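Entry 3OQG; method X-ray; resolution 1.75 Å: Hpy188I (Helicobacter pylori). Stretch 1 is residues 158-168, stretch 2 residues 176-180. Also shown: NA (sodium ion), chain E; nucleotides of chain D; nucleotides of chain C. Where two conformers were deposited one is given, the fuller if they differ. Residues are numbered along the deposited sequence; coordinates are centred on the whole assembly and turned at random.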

ATOM      1  N   ALA A 158      -6.326   5.554 -12.764  1.00 22.78           N
ATOM      2  CA  ALA A 158      -7.583   6.289 -12.893  1.00 22.94           C
ATOM      3  C   ALA A 158      -7.708   7.343 -11.802  1.00 23.84           C
ATOM      4  O   ALA A 158      -8.111   8.469 -12.078  1.00 25.16           O
ATOM      5  CB  ALA A 158      -8.800   5.335 -12.853  1.00 22.66           C
ATOM      6  N   GLU A 159      -7.358   6.969 -10.570  1.00 23.88           N
ATOM      7  CA  GLU A 159      -7.392   7.883  -9.430  1.00 23.67           C
ATOM      8  C   GLU A 159      -6.433   9.051  -9.663  1.00 24.46           C
ATOM      9  O   GLU A 159      -6.752  10.200  -9.352  1.00 24.13           O
ATOM     10  CB  GLU A 159      -6.976   7.154  -8.170  1.00 23.47           C
ATOM     11  CG  GLU A 159      -6.789   8.034  -6.932  1.00 26.66           C
ATOM     12  CD  GLU A 159      -5.915   7.366  -5.912  1.00 29.34           C
ATOM     13  OE1 GLU A 159      -4.691   7.273  -6.135  1.00 34.07           O
ATOM     14  OE2 GLU A 159      -6.434   6.891  -4.882  1.00 28.55           O
ATOM     15  N   ASN A 160      -5.258   8.734 -10.194  0.50 24.72           N
ATOM     16  CA  ASN A 160      -4.255   9.754 -10.472  0.50 25.32           C
ATOM     17  C   ASN A 160      -4.714  10.765 -11.520  0.50 26.40           C
ATOM     18  O   ASN A 160      -4.567  11.976 -11.325  0.50 27.14           O
ATOM     19  CB  ASN A 160      -2.949   9.101 -10.914  0.50 25.46           C
ATOM     20  CG  ASN A 160      -1.913  10.115 -11.286  0.50 24.79           C
ATOM     21  OD1 ASN A 160      -1.662  10.339 -12.460  0.50 25.11           O
ATOM     22  ND2 ASN A 160      -1.365  10.790 -10.289  0.50 24.22           N
ATOM     23  N   VAL A 161      -5.259  10.259 -12.627  1.00 27.20           N
ATOM     24  CA  VAL A 161      -5.768  11.082 -13.710  1.00 28.23           C
ATOM     25  C   VAL A 161      -6.880  12.001 -13.205  1.00 28.55           C
ATOM     26  O   VAL A 161      -6.898  13.208 -13.483  1.00 28.17           O
ATOM     27  CB  VAL A 161      -6.279  10.196 -14.884  1.00 28.99           C
ATOM     28  CG1 VAL A 161      -7.023  11.014 -15.923  1.00 29.43           C
ATOM     29  CG2 VAL A 161      -5.106   9.453 -15.544  1.00 30.92           C
ATOM     30  N   ILE A 162      -7.797  11.413 -12.442  1.00 28.09           N
ATOM     31  CA  ILE A 162      -8.929  12.145 -11.893  1.00 28.11           C
ATOM     32  C   ILE A 162      -8.477  13.233 -10.911  1.00 28.44           C
ATOM     33  O   ILE A 162      -8.955  14.359 -10.987  1.00 29.34           O
ATOM     34  CB  ILE A 162      -9.937  11.165 -11.234  1.00 27.24           C
ATOM     35  CG1 ILE A 162     -10.662  10.369 -12.320  1.00 27.26           C
ATOM     36  CG2 ILE A 162     -10.946  11.915 -10.366  1.00 28.25           C
ATOM     37  CD1 ILE A 162     -11.460   9.150 -11.792  1.00 26.80           C
ATOM     38  N   LEU A 163      -7.560  12.906 -10.009  1.00 29.06           N
ATOM     39  CA  LEU A 163      -7.108  13.852  -8.980  1.00 30.32           C
ATOM     40  C   LEU A 163      -6.310  15.008  -9.578  1.00 31.75           C
ATOM     41  O   LEU A 163      -6.454  16.173  -9.184  1.00 32.23           O
ATOM     42  CB  LEU A 163      -6.248  13.157  -7.921  1.00 30.24           C
ATOM     43  CG  LEU A 163      -6.860  12.876  -6.556  1.00 31.75           C
ATOM     44  CD1 LEU A 163      -5.778  12.267  -5.636  1.00 32.54           C
ATOM     45  CD2 LEU A 163      -7.448  14.144  -5.935  1.00 33.54           C
ATOM     46  N   GLU A 164      -5.441  14.679 -10.523  1.00 32.85           N
ATOM     47  CA  GLU A 164      -4.678  15.727 -11.190  1.00 33.67           C
ATOM     48  C   GLU A 164      -5.613  16.653 -11.991  1.00 33.48           C
ATOM     49  O   GLU A 164      -5.380  17.854 -12.037  1.00 34.33           O
ATOM     50  CB  GLU A 164      -3.513  15.142 -12.003  1.00 34.99           C
ATOM     51  CG  GLU A 164      -2.331  14.768 -11.089  1.00 36.68           C
ATOM     52  CD  GLU A 164      -1.069  14.358 -11.821  1.00 40.49           C
ATOM     53  OE1 GLU A 164      -0.265  13.614 -11.214  1.00 41.69           O
ATOM     54  OE2 GLU A 164      -0.871  14.775 -12.981  1.00 42.11           O
ATOM     55  N   ASN A 165      -6.669  16.090 -12.589  0.50 32.71           N
ATOM     56  CA  ASN A 165      -7.699  16.880 -13.284  0.50 32.46           C
ATOM     57  C   ASN A 165      -8.508  17.710 -12.285  0.50 31.50           C
ATOM     58  O   ASN A 165      -8.803  18.879 -12.528  0.50 31.41           O
ATOM     59  CB  ASN A 165      -8.646  15.976 -14.089  0.50 32.63           C
ATOM     60  CG  ASN A 165      -9.590  16.763 -15.002  0.50 33.44           C
ATOM     61  OD1 ASN A 165      -9.163  17.336 -16.006  0.50 35.06           O
ATOM     62  ND2 ASN A 165     -10.871  16.784 -14.662  0.50 32.45           N
ATOM     63  N   PHE A 166      -8.856  17.088 -11.161  1.00 29.43           N
ATOM     64  CA  PHE A 166      -9.572  17.772 -10.068  1.00 28.62           C
ATOM     65  C   PHE A 166      -8.810  19.031  -9.612  1.00 29.20           C
ATOM     66  O   PHE A 166      -9.389  20.093  -9.452  1.00 29.38           O
ATOM     67  CB  PHE A 166      -9.734  16.799  -8.896  1.00 27.00           C
ATOM     68  CG  PHE A 166     -10.578  17.312  -7.768  1.00 25.86           C
ATOM     69  CD1 PHE A 166     -11.914  16.947  -7.663  1.00 26.11           C
ATOM     70  CD2 PHE A 166     -10.030  18.100  -6.772  1.00 23.79           C
ATOM     71  CE1 PHE A 166     -12.686  17.384  -6.619  1.00 24.42           C
ATOM     72  CE2 PHE A 166     -10.801  18.538  -5.713  1.00 25.22           C
ATOM     73  CZ  PHE A 166     -12.129  18.168  -5.629  1.00 26.05           C
ATOM     74  N   ILE A 167      -7.498  18.892  -9.451  1.00 29.81           N
ATOM     75  CA  ILE A 167      -6.637  19.977  -8.981  1.00 30.66           C
ATOM     76  C   ILE A 167      -6.602  21.137  -9.987  1.00 31.90           C
ATOM     77  O   ILE A 167      -6.624  22.315  -9.606  1.00 32.74           O
ATOM     78  CB  ILE A 167      -5.203  19.438  -8.701  1.00 30.85           C
ATOM     79  CG1 ILE A 167      -5.194  18.625  -7.401  1.00 30.35           C
ATOM     80  CG2 ILE A 167      -4.203  20.585  -8.617  1.00 31.87           C
ATOM     81  CD1 ILE A 167      -4.031  17.629  -7.266  1.00 31.45           C
ATOM     82  N   LYS A 168      -6.557  20.810 -11.273  1.00 32.13           N
ATOM     83  CA  LYS A 168      -6.603  21.825 -12.320  1.00 33.78           C
ATOM     84  C   LYS A 168      -7.957  22.551 -12.386  1.00 33.64           C
ATOM     85  O   LYS A 168      -8.033  23.747 -12.649  1.00 34.03           O
ATOM     86  CB  LYS A 168      -6.225  21.189 -13.667  1.00 35.12           C
ATOM     87  CG  LYS A 168      -7.222  21.346 -14.759  1.00 37.70           C
ATOM     88  CD  LYS A 168      -6.724  20.714 -16.039  1.00 40.32           C
ATOM     89  CE  LYS A 168      -7.831  20.727 -17.083  1.00 42.07           C
ATOM     90  NZ  LYS A 168      -9.007  19.901 -16.684  1.00 42.74           N
ATOM     91  N   GLY A 176      -9.727  15.323   2.600  1.00 23.10           N
ATOM     92  CA  GLY A 176      -9.331  13.970   3.029  1.00 23.79           C
ATOM     93  C   GLY A 176      -8.153  13.342   2.302  1.00 24.67           C
ATOM     94  O   GLY A 176      -7.755  12.219   2.643  1.00 24.88           O
ATOM     95  N   CYS A 177      -7.618  14.029   1.286  1.00 25.73           N
ATOM     96  CA  CYS A 177      -6.451  13.592   0.508  1.00 27.14           C
ATOM     97  C   CYS A 177      -5.217  14.432   0.839  1.00 29.49           C
ATOM     98  O   CYS A 177      -5.326  15.646   1.041  1.00 30.67           O
ATOM     99  CB  CYS A 177      -6.711  13.757  -0.992  1.00 26.77           C
ATOM    100  SG  CYS A 177      -8.036  12.757  -1.704  1.00 25.38           S
ATOM    101  N   THR A 178      -4.050  13.779   0.857  1.00 30.98           N
ATOM    102  CA  THR A 178      -2.736  14.444   0.914  1.00 33.02           C
ATOM    103  C   THR A 178      -1.858  14.054  -0.293  1.00 34.76           C
ATOM    104  O   THR A 178      -1.316  14.950  -0.951  1.00 36.04           O
ATOM    105  CB  THR A 178      -2.001  14.149   2.242  1.00 32.89           C
ATOM    106  OG1 THR A 178      -2.830  14.568   3.331  1.00 32.82           O
ATOM    107  CG2 THR A 178      -0.661  14.872   2.316  1.00 31.95           C
ATOM    108  N   GLN A 179      -1.730  12.751  -0.579  0.50 35.56           N
ATOM    109  CA  GLN A 179      -1.039  12.286  -1.802  0.50 36.83           C
ATOM    110  C   GLN A 179      -1.896  12.463  -3.038  0.50 37.80           C
ATOM    111  O   GLN A 179      -3.134  12.473  -2.963  0.50 37.94           O
ATOM    112  CB  GLN A 179      -0.697  10.789  -1.767  0.50 36.54           C
ATOM    113  CG  GLN A 179       0.097  10.246  -0.598  0.50 36.95           C
ATOM    114  CD  GLN A 179       1.121  11.194  -0.042  0.50 38.35           C
ATOM    115  OE1 GLN A 179       0.947  12.418  -0.050  0.50 39.78           O
ATOM    116  NE2 GLN A 179       2.199  10.631   0.476  0.50 38.43           N
ATOM    117  N   THR A 180      -1.216  12.548  -4.179  1.00 38.71           N
ATOM    118  CA  THR A 180      -1.865  12.491  -5.490  1.00 40.46           C
ATOM    119  C   THR A 180      -1.521  11.134  -6.142  1.00 41.12           C
ATOM    120  O   THR A 180      -2.165  10.713  -7.111  1.00 42.10           O
ATOM    121  CB  THR A 180      -1.416  13.683  -6.383  1.00 41.49           C
ATOM    122  OG1 THR A 180      -2.294  13.812  -7.511  1.00 44.52           O
ATOM    123  CG2 THR A 180       0.016  13.503  -6.863  1.00 42.74           C
ATOM    124  OXT THR A 180      -0.609  10.403  -5.703  1.00 41.16           O
TER
HETATM  125 NA    NA E 171      -5.344   7.056  -2.860  1.00 30.23          NA
ATOM    126  P    DC D   4       0.798  12.121   7.189  0.50 17.89           P
ATOM    127  OP1  DC D   4      -0.101  13.303   7.125  0.50 19.03           O
ATOM    128  OP2  DC D   4       0.586  11.094   8.235  0.50 16.62           O
ATOM    129  O5'  DC D   4       0.743  11.410   5.773  0.50 17.57           O
ATOM    130  C5'  DC D   4       1.123  12.119   4.602  0.50 19.28           C
ATOM    131  C4'  DC D   4       0.660  11.369   3.378  0.50 19.78           C
ATOM    132  O4'  DC D   4       1.491  10.195   3.184  0.50 18.67           O
ATOM    133  C3'  DC D   4      -0.761  10.843   3.529  0.50 20.08           C
ATOM    134  O3'  DC D   4      -1.394  10.736   2.261  0.50 20.99           O
ATOM    135  C2'  DC D   4      -0.540   9.466   4.130  0.50 19.20           C
ATOM    136  C1'  DC D   4       0.726   9.011   3.407  0.50 18.89           C
ATOM    137  N1   DC D   4       1.557   8.069   4.186  0.50 17.02           N
ATOM    138  C2   DC D   4       1.940   6.856   3.599  0.50 15.55           C
ATOM    139  O2   DC D   4       1.606   6.622   2.427  0.50 16.84           O
ATOM    140  N3   DC D   4       2.670   5.973   4.323  0.50 13.84           N
ATOM    141  C4   DC D   4       3.022   6.267   5.577  0.50 15.71           C
ATOM    142  N4   DC D   4       3.724   5.356   6.260  0.50 15.89           N
ATOM    143  C5   DC D   4       2.665   7.503   6.190  0.50 14.55           C
ATOM    144  C6   DC D   4       1.938   8.365   5.464  0.50 16.16           C
ATOM    145  P    DA D   5      -2.969  10.451   2.197  0.50 23.12           P
ATOM    146  OP1  DA D   5      -3.564  11.344   1.177  0.50 22.95           O
ATOM    147  OP2  DA D   5      -3.486  10.469   3.588  0.50 23.58           O
ATOM    148  O5'  DA D   5      -3.061   8.956   1.667  0.50 20.61           O
ATOM    149  C5'  DA D   5      -2.729   8.628   0.323  0.50 18.97           C
ATOM    150  C4'  DA D   5      -2.710   7.128   0.160  0.50 18.52           C
ATOM    151  O4'  DA D   5      -1.716   6.578   1.039  0.50 17.12           O
ATOM    152  C3'  DA D   5      -4.019   6.445   0.553  0.50 17.34           C
ATOM    153  O3'  DA D   5      -4.759   6.129  -0.628  0.50 16.76           O
ATOM    154  C2'  DA D   5      -3.585   5.188   1.296  0.50 17.43           C
ATOM    155  C1'  DA D   5      -2.062   5.233   1.273  0.50 16.85           C
ATOM    156  N9   DA D   5      -1.434   4.828   2.526  0.50 16.35           N
ATOM    157  C8   DA D   5      -1.267   5.568   3.667  0.50 16.11           C
ATOM    158  N7   DA D   5      -0.660   4.923   4.631  0.50 16.47           N
ATOM    159  C5   DA D   5      -0.414   3.667   4.087  0.50 15.02           C
ATOM    160  C6   DA D   5       0.192   2.512   4.606  0.50 14.75           C
ATOM    161  N6   DA D   5       0.682   2.425   5.843  0.50 13.76           N
ATOM    162  N1   DA D   5       0.274   1.430   3.798  0.50 15.28           N
ATOM    163  C2   DA D   5      -0.228   1.516   2.557  0.50 15.94           C
ATOM    164  N3   DA D   5      -0.825   2.543   1.961  0.50 15.75           N
ATOM    165  C4   DA D   5      -0.884   3.598   2.791  0.50 15.93           C
ATOM    166  P    DA C   8       3.162   6.534  -5.797  0.50 18.20           P
ATOM    167  OP1  DA C   8       2.023   6.967  -6.657  0.50 17.18           O
ATOM    168  OP2  DA C   8       4.433   6.103  -6.431  0.50 16.93           O
ATOM    169  O5'  DA C   8       3.454   7.703  -4.763  0.50 17.57           O
ATOM    170  C5'  DA C   8       2.419   8.148  -3.895  0.50 17.55           C
ATOM    171  C4'  DA C   8       2.977   9.096  -2.867  0.50 16.97           C
ATOM    172  O4'  DA C   8       3.991   8.439  -2.089  0.50 16.66           O
ATOM    173  C3'  DA C   8       3.643  10.343  -3.446  0.50 18.69           C
ATOM    174  O3'  DA C   8       2.741  11.446  -3.298  0.50 18.35           O
ATOM    175  C2'  DA C   8       4.911  10.511  -2.619  0.50 16.77           C
ATOM    176  C1'  DA C   8       4.793   9.452  -1.533  0.50 16.32           C
ATOM    177  N9   DA C   8       6.056   8.846  -1.114  0.50 14.27           N
ATOM    178  C8   DA C   8       6.852   7.956  -1.797  0.50 14.32           C
ATOM    179  N7   DA C   8       7.925   7.591  -1.131  0.50 12.97           N
ATOM    180  C5   DA C   8       7.829   8.292   0.064  0.50 13.64           C
ATOM    181  C6   DA C   8       8.658   8.347   1.196  0.50 15.28           C
ATOM    182  N6   DA C   8       9.792   7.643   1.322  0.50 14.56           N
ATOM    183  N1   DA C   8       8.283   9.156   2.209  0.50 15.52           N
ATOM    184  C2   DA C   8       7.144   9.858   2.083  0.50 14.72           C
ATOM    185  N3   DA C   8       6.277   9.881   1.077  0.50 15.10           N
ATOM    186  C4   DA C   8       6.683   9.068   0.085  0.50 13.28           C
HETATM  187  O   HOH W   1      -2.408   7.631  -7.203  0.50 18.85           O
HETATM  188  O   HOH W   2      -3.391   6.132  -3.795  1.00 27.12           O
HETATM  189  O   HOH W   3      -3.572   8.932  -2.916  1.00 31.71           O
HETATM  190  O   HOH W   4      -6.497   8.821  -1.757  1.00 26.91           O

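This is a small contact in which the last residue of the chain rests on one face of a helix, held by one direct hydrogen bond, one water bridge and the packing of a leucine. The two stretches bury 252 Å² between them, both sides summed. Thr180 contributes 105 Å² of this, the largest share, and touches Glu159, Asn160, Leu163, Glu164 and Ile167.

Stretch 1 is helical throughout. Its contact residues recur every three or four positions, so they line one side of the helix. Stretch 2 has no regular helix or strand from Cys177 to Gln179.

The direct hydrogen bond runs from Asn160 ND2 to Thr180 O, at 3.3 Å and an N-H...O angle of 163°. The acceptor belongs to the C-terminal carboxylate. The CA-to-CB bond of Asn160 points sideways, but with chi1 in t the amide end comes nearer to Thr180. Asn160 ND2 also donates to Glu164 OE1, at 3.2 Å, one helical turn on. An amide suits this place because its NH2 group can serve two acceptors.

Water 1 adds a second link. Water 1 donates to Glu159 OE1 at 2.5 Å and to Thr180 O at 3.1 Å. Glu159 OE1 and Thr180 O are themselves 4.4 Å apart, so water 1 bridges two oxygens that accept its hydrogens. The other carboxylate oxygen, Glu159 OE2, binds the sodium ion at 2.3 Å. The sodium ion is also bound by DA5 O3', at 2.5 Å, so the ion links Glu159 to the DNA.

Leu163 supplies most of the packing from the helix. Its CA-to-CB bond points toward stretch 2, and 59 Å² of the residue is covered. Leu163 CD1 lies 3.8 Å from Gln179 O and 3.9 Å from Thr180 CA. Leu163 CD2 reaches Cys177 SG at 4.5 Å, a loose apolar contact. A branched apolar side chain suits the site, because it packs beside Cys177, Gln179 and Thr180 and asks for no hydrogen bond.

Glu164 CG also approaches Thr180 OG1 at 3.7 Å, and Ile167 CD1 lies 4.2 Å from Thr180 OG1. These are packing contacts. Thr180 OG1 is buried here without a hydrogen-bond partner in the model.

Stretch 2 is also anchored on the DNA. Thr178 N and Gln179 N donate to DA5 OP1, at 2.5 Å and 2.9 Å. The side chain end of Gln179 leads away from the helix, and Gln179 NE2 lies 2.8 Å from DC4 O4'.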